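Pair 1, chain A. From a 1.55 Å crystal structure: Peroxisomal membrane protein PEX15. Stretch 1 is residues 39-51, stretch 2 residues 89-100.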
# COMPACT_ATOMS: atom_id res chain seq x y z
N PRO A 39 -17.45 -8.53 2.30
CA PRO A 39 -15.98 -8.50 2.30
C PRO A 39 -15.34 -8.77 0.95
O PRO A 39 -14.27 -8.21 0.66
CB PRO A 39 -15.62 -9.59 3.32
CG PRO A 39 -16.77 -9.60 4.27
CD PRO A 39 -17.98 -9.33 3.42
N MSE A 40 -15.94 -9.60 0.10
CA MSE A 40 -15.29 -9.94 -1.16
C MSE A 40 -15.46 -8.83 -2.21
O MSE A 40 -14.66 -8.74 -3.14
CB MSE A 40 -15.82 -11.27 -1.71
CG MSE A 40 -15.25 -12.51 -1.01
SE MSE A 40 -13.29 -12.57 -0.97
CE MSE A 40 -13.00 -11.87 0.83
N ILE A 41 -16.48 -7.99 -2.05
CA ILE A 41 -16.59 -6.81 -2.90
C ILE A 41 -15.46 -5.84 -2.59
O ILE A 41 -14.82 -5.29 -3.49
CB ILE A 41 -17.97 -6.15 -2.75
CG1 ILE A 41 -19.06 -7.11 -3.23
CG2 ILE A 41 -18.03 -4.83 -3.53
CD1 ILE A 41 -20.48 -6.56 -3.15
N LEU A 42 -15.19 -5.62 -1.30
CA LEU A 42 -14.04 -4.80 -0.92
C LEU A 42 -12.74 -5.42 -1.40
O LEU A 42 -11.86 -4.72 -1.93
CB LEU A 42 -14.02 -4.62 0.60
CG LEU A 42 -12.80 -3.92 1.21
CD1 LEU A 42 -12.60 -2.54 0.63
CD2 LEU A 42 -12.96 -3.85 2.73
N ASP A 43 -12.60 -6.74 -1.25
CA ASP A 43 -11.37 -7.41 -1.67
C ASP A 43 -11.13 -7.23 -3.17
O ASP A 43 -10.00 -6.96 -3.59
CB ASP A 43 -11.44 -8.89 -1.30
CG ASP A 43 -10.08 -9.49 -1.02
OD1 ASP A 43 -9.28 -8.86 -0.30
OD2 ASP A 43 -9.81 -10.61 -1.52
N LEU A 44 -12.18 -7.38 -3.98
CA LEU A 44 -12.03 -7.17 -5.42
C LEU A 44 -11.64 -5.74 -5.73
O LEU A 44 -10.74 -5.48 -6.53
CB LEU A 44 -13.33 -7.54 -6.14
CG LEU A 44 -13.36 -7.18 -7.64
CD1 LEU A 44 -12.25 -7.89 -8.40
CD2 LEU A 44 -14.72 -7.51 -8.24
N PHE A 45 -12.32 -4.78 -5.10
CA PHE A 45 -12.04 -3.37 -5.36
C PHE A 45 -10.57 -3.05 -5.10
O PHE A 45 -9.91 -2.41 -5.93
CB PHE A 45 -12.94 -2.50 -4.50
CG PHE A 45 -12.65 -1.03 -4.61
CD1 PHE A 45 -12.98 -0.34 -5.76
CD2 PHE A 45 -12.04 -0.35 -3.57
CE1 PHE A 45 -12.71 1.01 -5.87
CE2 PHE A 45 -11.77 0.99 -3.67
CZ PHE A 45 -12.11 1.68 -4.82
N VAL A 46 -10.04 -3.47 -3.95
CA VAL A 46 -8.65 -3.18 -3.61
C VAL A 46 -7.71 -3.86 -4.60
O VAL A 46 -6.71 -3.26 -5.04
CB VAL A 46 -8.35 -3.60 -2.16
CG1 VAL A 46 -6.88 -3.42 -1.83
CG2 VAL A 46 -9.21 -2.79 -1.20
N SER A 47 -7.99 -5.11 -4.96
CA SER A 47 -7.12 -5.82 -5.88
C SER A 47 -7.12 -5.17 -7.26
O SER A 47 -6.06 -5.06 -7.90
CB SER A 47 -7.55 -7.29 -5.99
OG SER A 47 -7.23 -7.99 -4.80
N ALA A 48 -8.28 -4.73 -7.73
CA ALA A 48 -8.35 -4.08 -9.04
C ALA A 48 -7.62 -2.74 -9.02
O ALA A 48 -6.84 -2.43 -9.93
CB ALA A 48 -9.81 -3.89 -9.45
N CYS A 49 -7.84 -1.94 -7.97
CA CYS A 49 -7.16 -0.65 -7.88
C CYS A 49 -5.65 -0.81 -7.79
O CYS A 49 -4.91 0.04 -8.30
CB CYS A 49 -7.68 0.13 -6.68
SG CYS A 49 -9.35 0.78 -6.92
N ASP A 50 -5.18 -1.89 -7.17
CA ASP A 50 -3.74 -2.09 -7.05
C ASP A 50 -3.09 -2.35 -8.40
O ASP A 50 -1.90 -2.07 -8.58
CB ASP A 50 -3.44 -3.25 -6.09
CG ASP A 50 -1.98 -3.31 -5.68
OD1 ASP A 50 -1.42 -2.26 -5.30
OD2 ASP A 50 -1.39 -4.41 -5.73
N ILE A 51 -3.85 -2.87 -9.37
CA ILE A 51 -3.29 -3.14 -10.70
C ILE A 51 -3.26 -1.87 -11.55
O ILE A 51 -2.38 -1.72 -12.40
CB ILE A 51 -4.09 -4.26 -11.39
CG1 ILE A 51 -3.92 -5.58 -10.63
CG2 ILE A 51 -3.63 -4.44 -12.84
CD1 ILE A 51 -4.88 -6.67 -11.05
N SER A 89 -4.43 -10.67 9.76
CA SER A 89 -4.08 -11.91 9.09
C SER A 89 -3.94 -11.75 7.58
O SER A 89 -3.47 -12.68 6.92
CB SER A 89 -5.12 -12.99 9.38
OG SER A 89 -6.27 -12.84 8.57
N LYS A 90 -4.33 -10.60 7.02
CA LYS A 90 -4.25 -10.35 5.58
C LYS A 90 -3.35 -9.15 5.34
O LYS A 90 -3.79 -8.09 4.87
CB LYS A 90 -5.66 -10.14 4.99
CG LYS A 90 -6.48 -11.43 4.94
CD LYS A 90 -7.86 -11.23 4.30
CE LYS A 90 -7.75 -10.68 2.89
NZ LYS A 90 -9.04 -10.77 2.15
N LEU A 91 -2.06 -9.32 5.64
CA LEU A 91 -1.12 -8.22 5.50
C LEU A 91 -0.89 -7.83 4.04
O LEU A 91 -0.64 -6.66 3.74
CB LEU A 91 0.21 -8.59 6.16
CG LEU A 91 1.28 -7.51 6.23
CD1 LEU A 91 0.76 -6.24 6.89
CD2 LEU A 91 2.49 -8.04 6.98
N LEU A 92 -0.98 -8.79 3.11
CA LEU A 92 -0.77 -8.45 1.71
C LEU A 92 -1.85 -7.51 1.19
O LEU A 92 -1.59 -6.68 0.33
CB LEU A 92 -0.71 -9.73 0.85
CG LEU A 92 0.43 -10.71 1.16
CD1 LEU A 92 0.45 -11.85 0.15
CD2 LEU A 92 1.78 -10.00 1.19
N VAL A 93 -3.07 -7.62 1.72
CA VAL A 93 -4.13 -6.70 1.34
C VAL A 93 -3.91 -5.33 1.97
O VAL A 93 -4.17 -4.29 1.36
CB VAL A 93 -5.51 -7.28 1.71
CG1 VAL A 93 -6.62 -6.29 1.40
CG2 VAL A 93 -5.73 -8.58 0.95
N ILE A 94 -3.45 -5.31 3.23
CA ILE A 94 -3.04 -4.06 3.86
C ILE A 94 -2.01 -3.36 3.00
O ILE A 94 -2.06 -2.15 2.79
CB ILE A 94 -2.52 -4.34 5.28
CG1 ILE A 94 -3.69 -4.72 6.20
CG2 ILE A 94 -1.78 -3.13 5.85
CD1 ILE A 94 -3.29 -5.41 7.48
N ASN A 95 -1.05 -4.13 2.46
CA ASN A 95 -0.03 -3.54 1.60
C ASN A 95 -0.63 -2.98 0.32
O ASN A 95 -0.24 -1.90 -0.14
CB ASN A 95 1.05 -4.58 1.29
CG ASN A 95 1.89 -4.92 2.51
OD1 ASN A 95 1.87 -4.21 3.52
ND2 ASN A 95 2.63 -6.02 2.44
N LYS A 96 -1.58 -3.71 -0.29
CA LYS A 96 -2.27 -3.18 -1.46
C LYS A 96 -2.97 -1.87 -1.13
O LYS A 96 -2.91 -0.91 -1.91
CB LYS A 96 -3.28 -4.20 -1.99
CG LYS A 96 -2.67 -5.43 -2.64
CD LYS A 96 -3.73 -6.30 -3.31
CE LYS A 96 -3.11 -7.54 -3.93
NZ LYS A 96 -4.10 -8.38 -4.67
N PHE A 97 -3.65 -1.80 0.02
CA PHE A 97 -4.33 -0.58 0.41
C PHE A 97 -3.36 0.59 0.51
O PHE A 97 -3.62 1.68 -0.02
CB PHE A 97 -5.06 -0.79 1.74
CG PHE A 97 -5.70 0.46 2.28
CD1 PHE A 97 -6.97 0.84 1.88
CD2 PHE A 97 -5.02 1.26 3.18
CE1 PHE A 97 -7.54 2.00 2.37
CE2 PHE A 97 -5.59 2.41 3.68
CZ PHE A 97 -6.86 2.78 3.27
N PHE A 98 -2.22 0.39 1.18
CA PHE A 98 -1.24 1.46 1.29
C PHE A 98 -0.75 1.90 -0.08
O PHE A 98 -0.59 3.09 -0.34
CB PHE A 98 -0.07 1.03 2.18
CG PHE A 98 -0.39 0.99 3.66
CD1 PHE A 98 -1.17 1.97 4.24
CD2 PHE A 98 0.09 -0.04 4.46
CE1 PHE A 98 -1.46 1.94 5.60
CE2 PHE A 98 -0.19 -0.07 5.81
CZ PHE A 98 -0.97 0.92 6.38
N ARG A 99 -0.52 0.94 -0.99
CA ARG A 99 -0.08 1.31 -2.33
C ARG A 99 -1.13 2.14 -3.05
O ARG A 99 -0.80 3.05 -3.82
CB ARG A 99 0.27 0.06 -3.14
CG ARG A 99 1.57 -0.61 -2.72
CD ARG A 99 2.09 -1.56 -3.78
NE ARG A 99 1.23 -2.74 -3.94
CZ ARG A 99 1.43 -3.91 -3.33
NH1 ARG A 99 2.46 -4.08 -2.51
NH2 ARG A 99 0.59 -4.91 -3.55
N CYS A 100 -2.41 1.86 -2.80
CA CYS A 100 -3.47 2.66 -3.41
C CYS A 100 -3.49 4.08 -2.85
O CYS A 100 -3.70 5.04 -3.60
CB CYS A 100 -4.83 1.98 -3.20
SG CYS A 100 -5.04 0.46 -4.15
O HOH W 1 -4.19 -7.09 -7.17

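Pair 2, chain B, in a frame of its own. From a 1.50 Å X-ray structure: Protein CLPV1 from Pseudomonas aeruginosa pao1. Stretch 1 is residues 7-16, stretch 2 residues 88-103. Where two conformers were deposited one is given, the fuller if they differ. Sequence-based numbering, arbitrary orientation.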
# COMPACT_ATOMS: atom_id res chain seq x y z
N SER B 7 -14.11 -10.29 -8.09
CA SER B 7 -12.92 -10.79 -8.80
C SER B 7 -11.72 -9.89 -8.62
O SER B 7 -11.87 -8.67 -8.47
CB SER B 7 -13.21 -10.87 -10.30
OG SER B 7 -13.35 -9.55 -10.82
N ARG B 8 -10.52 -10.48 -8.60
CA ARG B 8 -9.33 -9.64 -8.51
C ARG B 8 -9.24 -8.69 -9.71
O ARG B 8 -8.78 -7.54 -9.59
CB ARG B 8 -8.05 -10.48 -8.44
CG ARG B 8 -7.89 -11.14 -7.06
CD ARG B 8 -6.63 -11.97 -7.13
NE ARG B 8 -6.31 -12.47 -5.78
CZ ARG B 8 -5.41 -13.40 -5.54
NH1 ARG B 8 -4.69 -13.91 -6.54
NH2 ARG B 8 -5.16 -13.78 -4.28
N VAL B 9 -9.64 -9.15 -10.90
CA VAL B 9 -9.50 -8.26 -12.06
C VAL B 9 -10.31 -6.98 -11.88
O VAL B 9 -9.88 -5.87 -12.27
CB VAL B 9 -9.86 -9.02 -13.40
CG1 VAL B 9 -11.29 -9.58 -13.37
CG2 VAL B 9 -9.67 -8.10 -14.59
N ALA B 10 -11.50 -7.11 -11.29
CA ALA B 10 -12.30 -5.90 -11.02
C ALA B 10 -11.73 -5.06 -9.88
O ALA B 10 -11.68 -3.81 -10.00
CB ALA B 10 -13.77 -6.31 -10.66
N LEU B 11 -11.33 -5.72 -8.81
CA LEU B 11 -10.84 -5.02 -7.62
C LEU B 11 -9.53 -4.27 -7.94
O LEU B 11 -9.41 -3.04 -7.77
CB LEU B 11 -10.63 -6.06 -6.50
CG LEU B 11 -9.99 -5.55 -5.22
CD1 LEU B 11 -10.88 -4.52 -4.53
CD2 LEU B 11 -9.68 -6.80 -4.32
N PHE B 12 -8.52 -5.03 -8.42
CA PHE B 12 -7.24 -4.39 -8.73
C PHE B 12 -7.32 -3.48 -9.93
O PHE B 12 -6.53 -2.56 -10.04
CB PHE B 12 -6.16 -5.49 -8.97
CG PHE B 12 -5.73 -6.15 -7.68
CD1 PHE B 12 -6.52 -7.12 -7.06
CD2 PHE B 12 -4.55 -5.71 -7.02
CE1 PHE B 12 -6.14 -7.71 -5.81
CE2 PHE B 12 -4.17 -6.26 -5.76
CZ PHE B 12 -4.97 -7.25 -5.15
N GLY B 13 -8.32 -3.71 -10.79
CA GLY B 13 -8.57 -2.85 -11.94
C GLY B 13 -8.89 -1.42 -11.51
O GLY B 13 -8.73 -0.50 -12.34
N LYS B 14 -9.28 -1.19 -10.24
CA LYS B 14 -9.50 0.18 -9.81
C LYS B 14 -8.22 0.95 -9.49
O LYS B 14 -8.25 2.17 -9.34
CB LYS B 14 -10.38 0.21 -8.56
CG LYS B 14 -11.79 -0.35 -8.79
CD LYS B 14 -12.50 0.48 -9.90
CE LYS B 14 -13.99 0.05 -9.93
NZ LYS B 14 -14.79 0.75 -11.03
N LEU B 15 -7.08 0.26 -9.37
CA LEU B 15 -5.82 0.93 -9.06
C LEU B 15 -5.37 1.86 -10.18
O LEU B 15 -5.58 1.53 -11.38
CB LEU B 15 -4.71 -0.10 -8.81
CG LEU B 15 -4.91 -0.97 -7.56
CD1 LEU B 15 -3.83 -2.00 -7.51
CD2 LEU B 15 -4.85 -0.18 -6.24
N ASN B 16 -4.78 2.98 -9.83
CA ASN B 16 -4.11 3.80 -10.86
C ASN B 16 -2.84 3.13 -11.37
O ASN B 16 -2.48 2.01 -10.89
CB ASN B 16 -3.85 5.23 -10.37
CG ASN B 16 -2.74 5.34 -9.32
OD1 ASN B 16 -2.03 4.36 -9.01
ND2 ASN B 16 -2.59 6.54 -8.75
N THR B 88 3.26 -18.81 -5.66
CA THR B 88 3.15 -17.52 -5.01
C THR B 88 1.69 -17.05 -5.09
O THR B 88 0.98 -17.31 -6.07
CB THR B 88 4.04 -16.50 -5.71
OG1 THR B 88 5.29 -17.13 -6.00
CG2 THR B 88 4.26 -15.26 -4.85
N ASP B 89 1.25 -16.27 -4.09
CA ASP B 89 -0.08 -15.65 -4.15
C ASP B 89 -0.03 -14.27 -3.50
O ASP B 89 0.96 -13.87 -2.95
CB ASP B 89 -1.16 -16.53 -3.44
CG ASP B 89 -2.54 -16.40 -4.06
OD1 ASP B 89 -2.82 -15.41 -4.73
OD2 ASP B 89 -3.36 -17.34 -3.95
N LEU B 90 -1.16 -13.56 -3.61
CA LEU B 90 -1.27 -12.25 -2.92
C LEU B 90 -1.74 -12.43 -1.51
O LEU B 90 -2.58 -13.25 -1.26
CB LEU B 90 -2.29 -11.36 -3.61
CG LEU B 90 -2.03 -11.16 -5.09
CD1 LEU B 90 -3.26 -10.33 -5.70
CD2 LEU B 90 -0.71 -10.48 -5.42
N SER B 91 -1.16 -11.69 -0.55
CA SER B 91 -1.70 -11.62 0.79
C SER B 91 -3.17 -11.12 0.83
O SER B 91 -3.51 -10.17 0.12
CB SER B 91 -0.86 -10.63 1.60
OG SER B 91 -1.40 -10.41 2.92
N SER B 92 -3.96 -11.72 1.71
CA SER B 92 -5.30 -11.21 1.91
C SER B 92 -5.26 -9.72 2.26
O SER B 92 -6.16 -8.96 1.91
CB SER B 92 -6.00 -12.03 2.99
OG SER B 92 -7.31 -11.55 3.22
N HIS B 93 -4.26 -9.25 3.02
CA HIS B 93 -4.23 -7.83 3.35
C HIS B 93 -4.04 -6.93 2.16
O HIS B 93 -4.48 -5.77 2.19
CB HIS B 93 -3.12 -7.55 4.40
CG HIS B 93 -3.50 -7.97 5.79
ND1 HIS B 93 -2.56 -8.13 6.79
CD2 HIS B 93 -4.70 -8.26 6.35
CE1 HIS B 93 -3.17 -8.46 7.91
NE2 HIS B 93 -4.47 -8.52 7.68
N VAL B 94 -3.38 -7.41 1.09
CA VAL B 94 -3.22 -6.57 -0.08
C VAL B 94 -4.61 -6.42 -0.76
O VAL B 94 -5.01 -5.29 -1.12
CB VAL B 94 -2.18 -7.21 -1.03
CG1 VAL B 94 -2.26 -6.59 -2.43
CG2 VAL B 94 -0.80 -6.99 -0.42
N GLU B 95 -5.37 -7.52 -0.88
CA GLU B 95 -6.74 -7.45 -1.44
C GLU B 95 -7.58 -6.49 -0.59
O GLU B 95 -8.31 -5.64 -1.11
CB GLU B 95 -7.48 -8.80 -1.47
CG GLU B 95 -6.77 -9.84 -2.35
CD GLU B 95 -7.54 -11.15 -2.33
OE1 GLU B 95 -8.40 -11.38 -1.43
OE2 GLU B 95 -7.31 -11.99 -3.19
N GLU B 96 -7.50 -6.66 0.73
CA GLU B 96 -8.35 -5.84 1.59
C GLU B 96 -7.99 -4.37 1.50
O GLU B 96 -8.87 -3.48 1.51
CB GLU B 96 -8.19 -6.31 3.04
CG GLU B 96 -9.36 -5.85 3.89
CD GLU B 96 -9.33 -6.36 5.32
OE1 GLU B 96 -8.55 -7.34 5.67
OE2 GLU B 96 -10.08 -5.71 6.10
N ALA B 97 -6.71 -4.06 1.42
CA ALA B 97 -6.33 -2.66 1.29
C ALA B 97 -6.88 -2.05 -0.01
O ALA B 97 -7.24 -0.88 0.00
CB ALA B 97 -4.75 -2.49 1.35
N VAL B 98 -6.87 -2.81 -1.12
CA VAL B 98 -7.42 -2.23 -2.34
C VAL B 98 -8.91 -1.97 -2.14
O VAL B 98 -9.38 -0.90 -2.55
CB VAL B 98 -7.20 -3.17 -3.55
CG1 VAL B 98 -7.81 -2.53 -4.84
CG2 VAL B 98 -5.68 -3.38 -3.79
N GLU B 99 -9.65 -2.92 -1.53
CA GLU B 99 -11.09 -2.65 -1.30
C GLU B 99 -11.29 -1.36 -0.47
O GLU B 99 -12.16 -0.54 -0.81
CB GLU B 99 -11.75 -3.86 -0.62
CG GLU B 99 -13.23 -3.62 -0.44
CD GLU B 99 -13.95 -4.77 0.24
OE1 GLU B 99 -13.85 -5.92 -0.23
OE2 GLU B 99 -14.59 -4.46 1.22
N ARG B 100 -10.57 -1.23 0.64
CA ARG B 100 -10.76 -0.04 1.46
C ARG B 100 -10.30 1.21 0.74
O ARG B 100 -10.93 2.28 0.90
CB ARG B 100 -10.00 -0.17 2.78
CG ARG B 100 -10.34 -1.46 3.54
CD ARG B 100 -11.86 -1.69 3.75
NE ARG B 100 -12.53 -0.61 4.41
CZ ARG B 100 -13.86 -0.44 4.23
NH1 ARG B 100 -14.53 -1.32 3.49
NH2 ARG B 100 -14.49 0.55 4.80
N GLY B 101 -9.24 1.14 -0.08
CA GLY B 101 -8.85 2.31 -0.86
C GLY B 101 -9.92 2.69 -1.87
O GLY B 101 -10.09 3.89 -2.12
N TRP B 102 -10.56 1.69 -2.47
CA TRP B 102 -11.69 1.97 -3.37
C TRP B 102 -12.85 2.62 -2.61
O TRP B 102 -13.46 3.59 -3.14
CB TRP B 102 -12.16 0.68 -4.04
CG TRP B 102 -13.46 0.84 -4.84
CD1 TRP B 102 -14.63 0.18 -4.60
CD2 TRP B 102 -13.71 1.72 -5.97
NE1 TRP B 102 -15.61 0.56 -5.52
CE2 TRP B 102 -15.06 1.51 -6.34
CE3 TRP B 102 -12.94 2.65 -6.67
CZ2 TRP B 102 -15.67 2.18 -7.41
CZ3 TRP B 102 -13.55 3.35 -7.74
CH2 TRP B 102 -14.88 3.08 -8.09
N VAL B 103 -13.22 2.10 -1.44
CA VAL B 103 -14.29 2.75 -0.68
C VAL B 103 -14.03 4.20 -0.39
O VAL B 103 -14.90 5.06 -0.64
CB VAL B 103 -14.51 1.98 0.65
CG1 VAL B 103 -15.36 2.81 1.65
CG2 VAL B 103 -15.16 0.61 0.34

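Both pairs set a helix in the first stretch across a helix in the second that continues later in the chain, at nearly the same angle: the N-to-C directions diverge by 53° in pair 1 and 52° in pair 2, with axes approaching to 9.1 Å and 10.1 Å. Superposing N, CA and C of 14 central residues gives an RMSD of 0.5 Å. The agreement is tightest along the second helix, where Asn A95 and Ala B97 coincide within 0.1 Å at CA, and loosens at the end of the first stretch, where Ile A51 and Leu B15 lie 1.8 Å apart. There the backbones differ: pair 2 makes a type I turn from Phe B12 to Leu B15, while in pair 1 the bond from Asp A50 N to Val A46 O (3.0 Å) keeps the helical pattern.

The best-matched contact position is Val A46 = Leu B11, with side-chain centres 0.8 Å apart. Each faces the matched position Lys A96 = Val B98, but the chemistry differs. Val A46 CG1 rests 3.7 Å from Lys A96 CB, so the lysine offers the aliphatic base of its side chain; the extended remainder carries NZ to the neighbourhood of Ser A47, 3.2 Å from its OG. A water bridges the same two residues, donating to Ser A47 O (2.9 Å) and accepting from Lys A96 NZ (2.8 Å). In pair 2, Leu B11 CD1 meets Val B98 CG1 at 3.7 Å. Both side chains also approach the backbone at the matched position Phe A97 = Glu B99, Leu B11 CD1 at 3.6 Å from Glu B99 N and Val A46 CG1 at 4.1 Å from Phe A97 N.

At Ser A47 = Phe B12 the small polar residue is replaced by a ring. Val B98 CG2 lies over one face of Phe B12, 4.2 Å from the centroid and 28° off the normal, a CH-pi contact, while Val B94 CG1 approaches the ring edge, 3.9 Å from CE2. The water-linked lysine of pair 1 thus corresponds to an apolar cluster in pair 2.

Charge pairing also recurs, with the sign reversed on the first helix. Asp A43 = Arg B8 at CA; Asp A43 OD1 forms a salt bridge with Lys A90 NZ at 3.1 Å, whose hydrogen bond is weak. Arg B8 instead spans two acids: its NE donates to Glu B95 OE2 (2.8 Å), and its NH2 to Asp B89 OD1 (2.9 Å). Glu B95 matches Val A93, not Lys A90, so the partners are not equivalent. Pair 1 has a second, bidentate salt bridge, with Arg A99 NE and NH2 donating to Asp A50 OD1 and OD2, both at 3.0 Å; Gly B101 occupies the arginine's position and Asp A50 has no counterpart.

Finally, Cys A49 = Lys B14 faces Cys A100 = Trp B102. Two compact residues meet at 3.7 Å between Cys A49 CB and Cys A100 SG, whereas Lys B14 lays CE over the indole, 3.7 Å from the six-membered-ring centroid and 16° off its normal. The buried surface is 480 Å² in pair 1 and 632 Å² in pair 2.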